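Local coordinates for tight junction protein ZO-3 (Homo sapiens, PDB 3KFV) that links tight junction membrane proteins such as claudins and occludin to the actin cytoskeleton, here represented by its SH3 and guanylate kinase-like domains, at residues Phe5-His10 against Asp27-Leu32; Ser143-Val148 against Asp198-Leu203. All blocks are in the same frame, centred on the assembly; numbering follows the deposited sequence.

Contact 1: Phe5-His10 against Asp27-Leu32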
ATOM      1  N   PHE A   5      17.309  -2.594  16.216  1.00 46.19           N
ATOM      2  CA  PHE A   5      16.539  -3.410  15.295  1.00 38.47           C
ATOM      3  C   PHE A   5      15.348  -2.621  14.774  1.00 41.51           C
ATOM      4  O   PHE A   5      15.175  -1.444  15.100  1.00 42.10           O
ATOM      5  CB  PHE A   5      16.037  -4.654  16.010  1.00 37.82           C
ATOM      6  CG  PHE A   5      15.502  -4.377  17.380  1.00 39.99           C
ATOM      7  CD1 PHE A   5      16.248  -4.681  18.505  1.00 40.58           C
ATOM      8  CD2 PHE A   5      14.259  -3.793  17.546  1.00 41.64           C
ATOM      9  CE1 PHE A   5      15.761  -4.421  19.767  1.00 42.79           C
ATOM     10  CE2 PHE A   5      13.766  -3.526  18.811  1.00 40.64           C
ATOM     11  CZ  PHE A   5      14.518  -3.843  19.921  1.00 41.18           C
ATOM     12  N   TYR A   6      14.526  -3.277  13.964  1.00 40.93           N
ATOM     13  CA  TYR A   6      13.323  -2.655  13.433  1.00 37.08           C
ATOM     14  C   TYR A   6      12.108  -3.304  14.062  1.00 35.52           C
ATOM     15  O   TYR A   6      12.085  -4.508  14.308  1.00 35.51           O
ATOM     16  CB  TYR A   6      13.265  -2.779  11.910  1.00 36.72           C
ATOM     17  CG  TYR A   6      14.394  -2.073  11.192  1.00 40.06           C
ATOM     18  CD1 TYR A   6      14.369  -0.695  10.989  1.00 39.23           C
ATOM     19  CD2 TYR A   6      15.484  -2.784  10.717  1.00 43.54           C
ATOM     20  CE1 TYR A   6      15.402  -0.048  10.333  1.00 40.49           C
ATOM     21  CE2 TYR A   6      16.526  -2.149  10.055  1.00 47.67           C
ATOM     22  CZ  TYR A   6      16.483  -0.783   9.867  1.00 50.55           C
ATOM     23  OH  TYR A   6      17.530  -0.165   9.206  1.00 51.67           O
ATOM     24  N   ILE A   7      11.094  -2.497  14.331  1.00 40.03           N
ATOM     25  CA  ILE A   7       9.913  -2.993  15.013  1.00 37.64           C
ATOM     26  C   ILE A   7       8.647  -2.564  14.271  1.00 37.16           C
ATOM     27  O   ILE A   7       8.570  -1.456  13.730  1.00 34.98           O
ATOM     28  CB  ILE A   7       9.877  -2.497  16.478  1.00 33.86           C
ATOM     29  CG1 ILE A   7       9.433  -3.619  17.412  1.00 36.75           C
ATOM     30  CG2 ILE A   7       8.996  -1.274  16.620  1.00 35.52           C
ATOM     31  CD1 ILE A   7      10.462  -4.704  17.585  1.00 33.54           C
ATOM     32  N   ARG A   8       7.667  -3.459  14.224  1.00 34.66           N
ATOM     33  CA  ARG A   8       6.361  -3.108  13.687  1.00 35.34           C
ATOM     34  C   ARG A   8       5.328  -3.102  14.823  1.00 36.59           C
ATOM     35  O   ARG A   8       5.292  -4.015  15.649  1.00 37.97           O
ATOM     36  CB  ARG A   8       5.962  -4.067  12.570  1.00 29.14           C
ATOM     37  CG  ARG A   8       5.067  -3.433  11.529  1.00 31.92           C
ATOM     38  CD  ARG A   8       4.965  -4.292  10.276  1.00 34.56           C
ATOM     39  NE  ARG A   8       4.181  -5.513  10.463  1.00 33.40           N
ATOM     40  CZ  ARG A   8       3.034  -5.764   9.841  1.00 33.54           C
ATOM     41  NH1 ARG A   8       2.534  -4.879   8.992  1.00 34.85           N
ATOM     42  NH2 ARG A   8       2.388  -6.899  10.060  1.00 36.19           N
ATOM     43  N   THR A   9       4.504  -2.061  14.873  1.00 33.79           N
ATOM     44  CA  THR A   9       3.579  -1.869  15.983  1.00 34.18           C
ATOM     45  C   THR A   9       2.184  -2.416  15.664  1.00 36.32           C
ATOM     46  O   THR A   9       1.646  -2.172  14.587  1.00 37.72           O
ATOM     47  CB  THR A   9       3.487  -0.374  16.366  1.00 34.64           C
ATOM     48  OG1 THR A   9       2.976   0.374  15.259  1.00 35.70           O
ATOM     49  CG2 THR A   9       4.859   0.175  16.727  1.00 33.04           C
ATOM     50  N   HIS A  10       1.600  -3.153  16.603  1.00 36.20           N
ATOM     51  CA  HIS A  10       0.293  -3.770  16.388  1.00 35.43           C
ATOM     52  C   HIS A  10      -0.765  -3.312  17.393  1.00 39.93           C
ATOM     53  O   HIS A  10      -1.703  -4.043  17.722  1.00 37.43           O
ATOM     54  CB  HIS A  10       0.422  -5.293  16.373  1.00 33.89           C
ATOM     55  CG  HIS A  10       1.213  -5.805  15.212  1.00 38.36           C
ATOM     56  ND1 HIS A  10       0.660  -6.000  13.963  1.00 36.15           N
ATOM     57  CD2 HIS A  10       2.523  -6.131  15.100  1.00 36.50           C
ATOM     58  CE1 HIS A  10       1.592  -6.438  13.137  1.00 37.06           C
ATOM     59  NE2 HIS A  10       2.730  -6.528  13.801  1.00 36.96           N
ATOM     60  N   ASP A  27       2.764   0.640  11.575  1.00 36.39           N
ATOM     61  CA  ASP A  27       3.908   1.542  11.564  1.00 33.49           C
ATOM     62  C   ASP A  27       5.184   0.790  11.912  1.00 33.54           C
ATOM     63  O   ASP A  27       5.151  -0.208  12.626  1.00 33.54           O
ATOM     64  CB  ASP A  27       3.690   2.709  12.526  1.00 40.99           C
ATOM     65  CG  ASP A  27       2.777   3.781  11.945  1.00 47.82           C
ATOM     66  OD1 ASP A  27       2.900   4.077  10.737  1.00 46.31           O
ATOM     67  OD2 ASP A  27       1.941   4.332  12.697  1.00 50.06           O
ATOM     68  N   VAL A  28       6.308   1.265  11.387  1.00 37.35           N
ATOM     69  CA  VAL A  28       7.588   0.605  11.603  1.00 34.94           C
ATOM     70  C   VAL A  28       8.587   1.575  12.212  1.00 38.30           C
ATOM     71  O   VAL A  28       8.655   2.740  11.827  1.00 42.34           O
ATOM     72  CB  VAL A  28       8.165   0.018  10.290  1.00 33.06           C
ATOM     73  CG1 VAL A  28       9.545  -0.557  10.529  1.00 33.66           C
ATOM     74  CG2 VAL A  28       7.241  -1.056   9.727  1.00 30.72           C
ATOM     75  N   PHE A  29       9.362   1.091  13.172  1.00 40.22           N
ATOM     76  CA  PHE A  29      10.340   1.942  13.831  1.00 44.89           C
ATOM     77  C   PHE A  29      11.734   1.346  13.813  1.00 42.40           C
ATOM     78  O   PHE A  29      11.938   0.183  14.159  1.00 41.26           O
ATOM     79  CB  PHE A  29       9.917   2.234  15.273  1.00 44.86           C
ATOM     80  CG  PHE A  29       8.720   3.121  15.374  1.00 47.62           C
ATOM     81  CD1 PHE A  29       8.864   4.470  15.651  1.00 52.24           C
ATOM     82  CD2 PHE A  29       7.446   2.613  15.171  1.00 45.91           C
ATOM     83  CE1 PHE A  29       7.757   5.293  15.735  1.00 54.67           C
ATOM     84  CE2 PHE A  29       6.337   3.429  15.252  1.00 46.12           C
ATOM     85  CZ  PHE A  29       6.492   4.771  15.535  1.00 51.75           C
ATOM     86  N   HIS A  30      12.695   2.156  13.400  1.00 43.94           N
ATOM     87  CA  HIS A  30      14.083   1.802  13.578  1.00 44.57           C
ATOM     88  C   HIS A  30      14.465   2.178  14.999  1.00 47.06           C
ATOM     89  O   HIS A  30      14.754   3.340  15.282  1.00 48.00           O
ATOM     90  CB  HIS A  30      14.956   2.542  12.573  1.00 44.33           C
ATOM     91  CG  HIS A  30      16.409   2.210  12.683  1.00 46.87           C
ATOM     92  ND1 HIS A  30      17.403   3.112  12.375  1.00 49.76           N
ATOM     93  CD2 HIS A  30      17.036   1.078  13.081  1.00 49.35           C
ATOM     94  CE1 HIS A  30      18.582   2.547  12.569  1.00 51.15           C
ATOM     95  NE2 HIS A  30      18.386   1.313  12.997  1.00 48.79           N
ATOM     96  N   VAL A  31      14.425   1.196  15.898  1.00 46.49           N
ATOM     97  CA  VAL A  31      14.790   1.411  17.296  1.00 45.67           C
ATOM     98  C   VAL A  31      16.302   1.549  17.424  1.00 46.88           C
ATOM     99  O   VAL A  31      17.035   0.562  17.308  1.00 46.05           O
ATOM    100  CB  VAL A  31      14.313   0.251  18.183  1.00 41.53           C
ATOM    101  CG1 VAL A  31      14.715   0.486  19.625  1.00 40.37           C
ATOM    102  CG2 VAL A  31      12.820   0.097  18.066  1.00 42.57           C
ATOM    103  N   LEU A  32      16.758   2.776  17.659  1.00 42.46           N
ATOM    104  CA  LEU A  32      18.185   3.079  17.675  1.00 45.33           C
ATOM    105  C   LEU A  32      18.899   2.479  18.881  1.00 50.88           C
ATOM    106  O   LEU A  32      19.983   1.903  18.747  1.00 48.75           O
ATOM    107  CB  LEU A  32      18.416   4.590  17.618  1.00 47.30           C
ATOM    108  CG  LEU A  32      17.871   5.283  16.366  1.00 51.10           C
ATOM    109  CD1 LEU A  32      18.287   6.749  16.327  1.00 50.07           C
ATOM    110  CD2 LEU A  32      18.330   4.554  15.113  1.00 44.53           C
TER

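Contact 2: Ser143-Val148 against Asp198-Leu203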
ATOM      1  N   SER A 143       9.765 -12.661  -1.928  1.00 39.86           N
ATOM      2  CA  SER A 143       9.965 -13.983  -2.502  1.00 35.60           C
ATOM      3  C   SER A 143       8.686 -14.383  -3.206  1.00 32.70           C
ATOM      4  O   SER A 143       8.353 -15.558  -3.304  1.00 35.03           O
ATOM      5  CB  SER A 143      10.297 -14.995  -1.414  1.00 39.80           C
ATOM      6  OG  SER A 143       9.256 -15.046  -0.452  1.00 48.00           O
ATOM      7  N   PHE A 144       7.958 -13.377  -3.670  1.00 36.51           N
ATOM      8  CA  PHE A 144       6.735 -13.588  -4.433  1.00 38.69           C
ATOM      9  C   PHE A 144       6.480 -12.347  -5.282  1.00 36.70           C
ATOM     10  O   PHE A 144       7.039 -11.276  -5.017  1.00 34.41           O
ATOM     11  CB  PHE A 144       5.551 -13.877  -3.500  1.00 35.16           C
ATOM     12  CG  PHE A 144       5.218 -12.751  -2.567  1.00 31.39           C
ATOM     13  CD1 PHE A 144       4.209 -11.854  -2.874  1.00 31.50           C
ATOM     14  CD2 PHE A 144       5.912 -12.584  -1.383  1.00 34.92           C
ATOM     15  CE1 PHE A 144       3.898 -10.815  -2.018  1.00 30.46           C
ATOM     16  CE2 PHE A 144       5.605 -11.537  -0.521  1.00 33.61           C
ATOM     17  CZ  PHE A 144       4.599 -10.654  -0.842  1.00 30.06           C
ATOM     18  N   LYS A 145       5.666 -12.492  -6.319  1.00 36.01           N
ATOM     19  CA  LYS A 145       5.321 -11.338  -7.136  1.00 35.90           C
ATOM     20  C   LYS A 145       4.256 -10.494  -6.434  1.00 35.69           C
ATOM     21  O   LYS A 145       3.157 -10.969  -6.133  1.00 36.48           O
ATOM     22  CB  LYS A 145       4.909 -11.766  -8.549  1.00 36.08           C
ATOM     23  CG  LYS A 145       6.120 -11.985  -9.467  1.00 38.22           C
ATOM     24  CD  LYS A 145       5.740 -12.596 -10.798  1.00 45.09           C
ATOM     25  CE  LYS A 145       6.920 -12.588 -11.764  1.00 55.71           C
ATOM     26  NZ  LYS A 145       6.575 -13.171 -13.111  1.00 59.08           N
ATOM     27  N   ARG A 146       4.606  -9.243  -6.156  1.00 32.69           N
ATOM     28  CA  ARG A 146       3.777  -8.362  -5.345  1.00 33.55           C
ATOM     29  C   ARG A 146       2.515  -7.933  -6.083  1.00 32.53           C
ATOM     30  O   ARG A 146       2.561  -7.630  -7.274  1.00 30.01           O
ATOM     31  CB  ARG A 146       4.584  -7.126  -4.932  1.00 34.76           C
ATOM     32  CG  ARG A 146       5.880  -7.437  -4.195  1.00 34.65           C
ATOM     33  CD  ARG A 146       6.756  -6.192  -4.040  1.00 36.36           C
ATOM     34  NE  ARG A 146       6.055  -5.099  -3.372  1.00 32.52           N
ATOM     35  CZ  ARG A 146       6.540  -3.868  -3.226  1.00 32.24           C
ATOM     36  NH1 ARG A 146       7.733  -3.556  -3.696  1.00 33.51           N
ATOM     37  NH2 ARG A 146       5.824  -2.942  -2.609  1.00 36.06           N
ATOM     38  N   PRO A 147       1.374  -7.905  -5.376  1.00 34.14           N
ATOM     39  CA  PRO A 147       0.155  -7.411  -6.028  1.00 31.82           C
ATOM     40  C   PRO A 147       0.370  -5.983  -6.507  1.00 30.73           C
ATOM     41  O   PRO A 147       1.166  -5.255  -5.919  1.00 32.78           O
ATOM     42  CB  PRO A 147      -0.887  -7.456  -4.906  1.00 28.13           C
ATOM     43  CG  PRO A 147      -0.371  -8.481  -3.952  1.00 30.23           C
ATOM     44  CD  PRO A 147       1.124  -8.356  -3.996  1.00 30.09           C
ATOM     45  N   VAL A 148      -0.318  -5.586  -7.567  1.00 29.85           N
ATOM     46  CA  VAL A 148      -0.152  -4.242  -8.098  1.00 30.40           C
ATOM     47  C   VAL A 148      -1.488  -3.522  -8.098  1.00 29.02           C
ATOM     48  O   VAL A 148      -2.450  -3.979  -8.714  1.00 32.66           O
ATOM     49  CB  VAL A 148       0.439  -4.254  -9.538  1.00 33.57           C
ATOM     50  CG1 VAL A 148       0.568  -2.834 -10.074  1.00 31.64           C
ATOM     51  CG2 VAL A 148       1.790  -4.959  -9.568  1.00 24.89           C
ATOM     52  N   ASP A 198       2.690 -17.444  -9.742  1.00 46.48           N
ATOM     53  CA  ASP A 198       3.840 -16.601 -10.044  1.00 46.11           C
ATOM     54  C   ASP A 198       3.492 -15.425 -10.953  1.00 44.38           C
ATOM     55  O   ASP A 198       4.248 -15.092 -11.860  1.00 50.29           O
ATOM     56  CB  ASP A 198       4.958 -17.425 -10.678  1.00 52.50           C
ATOM     57  CG  ASP A 198       6.331 -16.862 -10.373  1.00 65.48           C
ATOM     58  OD1 ASP A 198       6.581 -16.548  -9.183  1.00 64.22           O
ATOM     59  OD2 ASP A 198       7.154 -16.738 -11.314  1.00 61.27           O
ATOM     60  N   LYS A 199       2.352 -14.790 -10.703  1.00 44.17           N
ATOM     61  CA  LYS A 199       1.955 -13.614 -11.467  1.00 42.70           C
ATOM     62  C   LYS A 199       1.621 -12.444 -10.545  1.00 39.43           C
ATOM     63  O   LYS A 199       1.271 -12.643  -9.387  1.00 40.75           O
ATOM     64  CB  LYS A 199       0.736 -13.924 -12.332  1.00 39.62           C
ATOM     65  CG  LYS A 199       0.932 -15.027 -13.335  1.00 43.65           C
ATOM     66  CD  LYS A 199      -0.332 -15.194 -14.165  1.00 47.87           C
ATOM     67  CE  LYS A 199      -0.332 -16.490 -14.963  1.00 45.65           C
ATOM     68  NZ  LYS A 199      -1.693 -16.724 -15.543  1.00 50.81           N
ATOM     69  N   HIS A 200       1.731 -11.225 -11.067  1.00 35.74           N
ATOM     70  CA  HIS A 200       1.260 -10.048 -10.353  1.00 35.33           C
ATOM     71  C   HIS A 200      -0.258 -10.020 -10.402  1.00 35.76           C
ATOM     72  O   HIS A 200      -0.845 -10.049 -11.485  1.00 31.70           O
ATOM     73  CB  HIS A 200       1.772  -8.764 -11.004  1.00 30.69           C
ATOM     74  CG  HIS A 200       3.256  -8.610 -10.975  1.00 30.16           C
ATOM     75  ND1 HIS A 200       3.964  -8.425  -9.806  1.00 33.72           N
ATOM     76  CD2 HIS A 200       4.167  -8.579 -11.974  1.00 34.38           C
ATOM     77  CE1 HIS A 200       5.249  -8.301 -10.085  1.00 32.63           C
ATOM     78  NE2 HIS A 200       5.400  -8.393 -11.395  1.00 38.12           N
ATOM     79  N   ALA A 201      -0.891  -9.949  -9.235  1.00 34.92           N
ATOM     80  CA  ALA A 201      -2.331  -9.752  -9.176  1.00 30.08           C
ATOM     81  C   ALA A 201      -2.623  -8.268  -9.336  1.00 33.08           C
ATOM     82  O   ALA A 201      -2.137  -7.444  -8.560  1.00 35.50           O
ATOM     83  CB  ALA A 201      -2.884 -10.269  -7.864  1.00 29.43           C
ATOM     84  N   LEU A 202      -3.399  -7.925 -10.360  1.00 33.44           N
ATOM     85  CA  LEU A 202      -3.747  -6.536 -10.624  1.00 31.27           C
ATOM     86  C   LEU A 202      -5.023  -6.185  -9.878  1.00 33.26           C
ATOM     87  O   LEU A 202      -6.027  -6.889  -9.997  1.00 34.24           O
ATOM     88  CB  LEU A 202      -3.926  -6.307 -12.126  1.00 33.40           C
ATOM     89  CG  LEU A 202      -2.671  -6.433 -12.992  1.00 32.99           C
ATOM     90  CD1 LEU A 202      -3.030  -6.663 -14.446  1.00 35.67           C
ATOM     91  CD2 LEU A 202      -1.797  -5.202 -12.845  1.00 33.42           C
ATOM     92  N   LEU A 203      -4.979  -5.097  -9.111  1.00 33.24           N
ATOM     93  CA  LEU A 203      -6.092  -4.707  -8.244  1.00 33.37           C
ATOM     94  C   LEU A 203      -6.624  -3.304  -8.521  1.00 36.54           C
ATOM     95  O   LEU A 203      -5.858  -2.349  -8.680  1.00 35.28           O
ATOM     96  CB  LEU A 203      -5.670  -4.774  -6.782  1.00 31.31           C
ATOM     97  CG  LEU A 203      -5.310  -6.132  -6.199  1.00 32.04           C
ATOM     98  CD1 LEU A 203      -4.453  -5.946  -4.971  1.00 28.84           C
ATOM     99  CD2 LEU A 203      -6.582  -6.879  -5.863  1.00 42.64           C
TER

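Contact 1: Phe5-His10 against Asp27-Leu32
Y6 and H30 bring their rings together on one face of strands 5-9 and 28-32, antiparallel neighbours in the sheet of the SH3 domain, where strand 134-141 flanks 5-9 on its other side. Their planes lie 30° apart and their centroids 4.6 Å, but the rings are displaced along each other with little overlap: Y6 CE1 rests 3.4 Å from H30 CD2. With H30 CG anti to the backbone N (chi1 -179°), its CB and ring lie along the CD1-CE1 side of the tyrosine, while ND1 bonds to E60. On the same face CG of R8 touches V28 CG2 at 3.7 Å before the chain bends away to a salt bridge with E135. The other face carries F5, I7, F29 and V31. F5 and V31 run alongside each other, F5 CE2 3.8 Å from V31 CG2, and I7 sets CG2 against F29 CB, crossing it at a slant. T9 CG2 reaches the CD2-CE2 side of the F29 ring at 3.9 Å. Between the faces, I7 and F29 exchange a pair of backbone hydrogen bonds, and T9 N bonds to D27 O. The chemistry is thus split: one face is apolar, whereas the other combines aromatic and aliphatic packing, with the polar ends of H30 and R8 taken up by E60 and E135.

Contact 2: Ser143-Val148 against Asp198-Leu203
K145 turns its CG anti to its own carbonyl carbon (chi1 -83°) and then runs fully extended, while H200 has its CG placed likewise; the lysine chain thereby crosses the imidazole at about a right angle. CB and CG of K145 lie over one face of the ring, CB 4.1 Å from its centroid in an off-centre CH-pi contact. Farther out, NZ makes a weak bond to D198 O, at 3.3 Å, and stays 4.0 Å from D198 OD2, beyond a salt bridge; Q169 is a second weak partner. The ring edge is used as well: H200 ND1 donates to R146 O over 3.0 Å, with an N-H...O angle of 158° and the oxygen near the ring plane, so that the imidazole is held by an edge bond and by aliphatic cover on one face. Beyond P147 the backbones pair. V148 N bonds to A201 O at 2.8 Å and is almost straight (172°), and V148 O accepts from L203 N. V148 CB meets L202 CD2, whereas P147 CB packs on L203 CD1, beside V191 of helix 188-196. Here the chain enters strand 148-151 parallel to strand 200-203, neighbours in the five-stranded parallel sheet, flanked by helices, that forms the core of the guanylate kinase-like fold.

Both contacts are largely buried, but they belong to different domains; the contacts' centres lie about 26 Å apart and their nearest atoms about 12 Å. Contact 1 pairs two antiparallel strands of the SH3 domain; contact 2 joins a loop and the start of a strand to a parallel neighbour in the guanylate kinase-like domain. The two contacts share no strand, yet strand 134-141, which pairs with strand 5-9 of contact 1, leads into the loop of contact 2. Side chains pack on both faces along contact 1, whereas contact 2 grades from a lysine-histidine approach beside exposed D198 to buried aliphatic packing. Histidine rings feature in both, set beside a tyrosine ring in one and bonded to a carbonyl in the other.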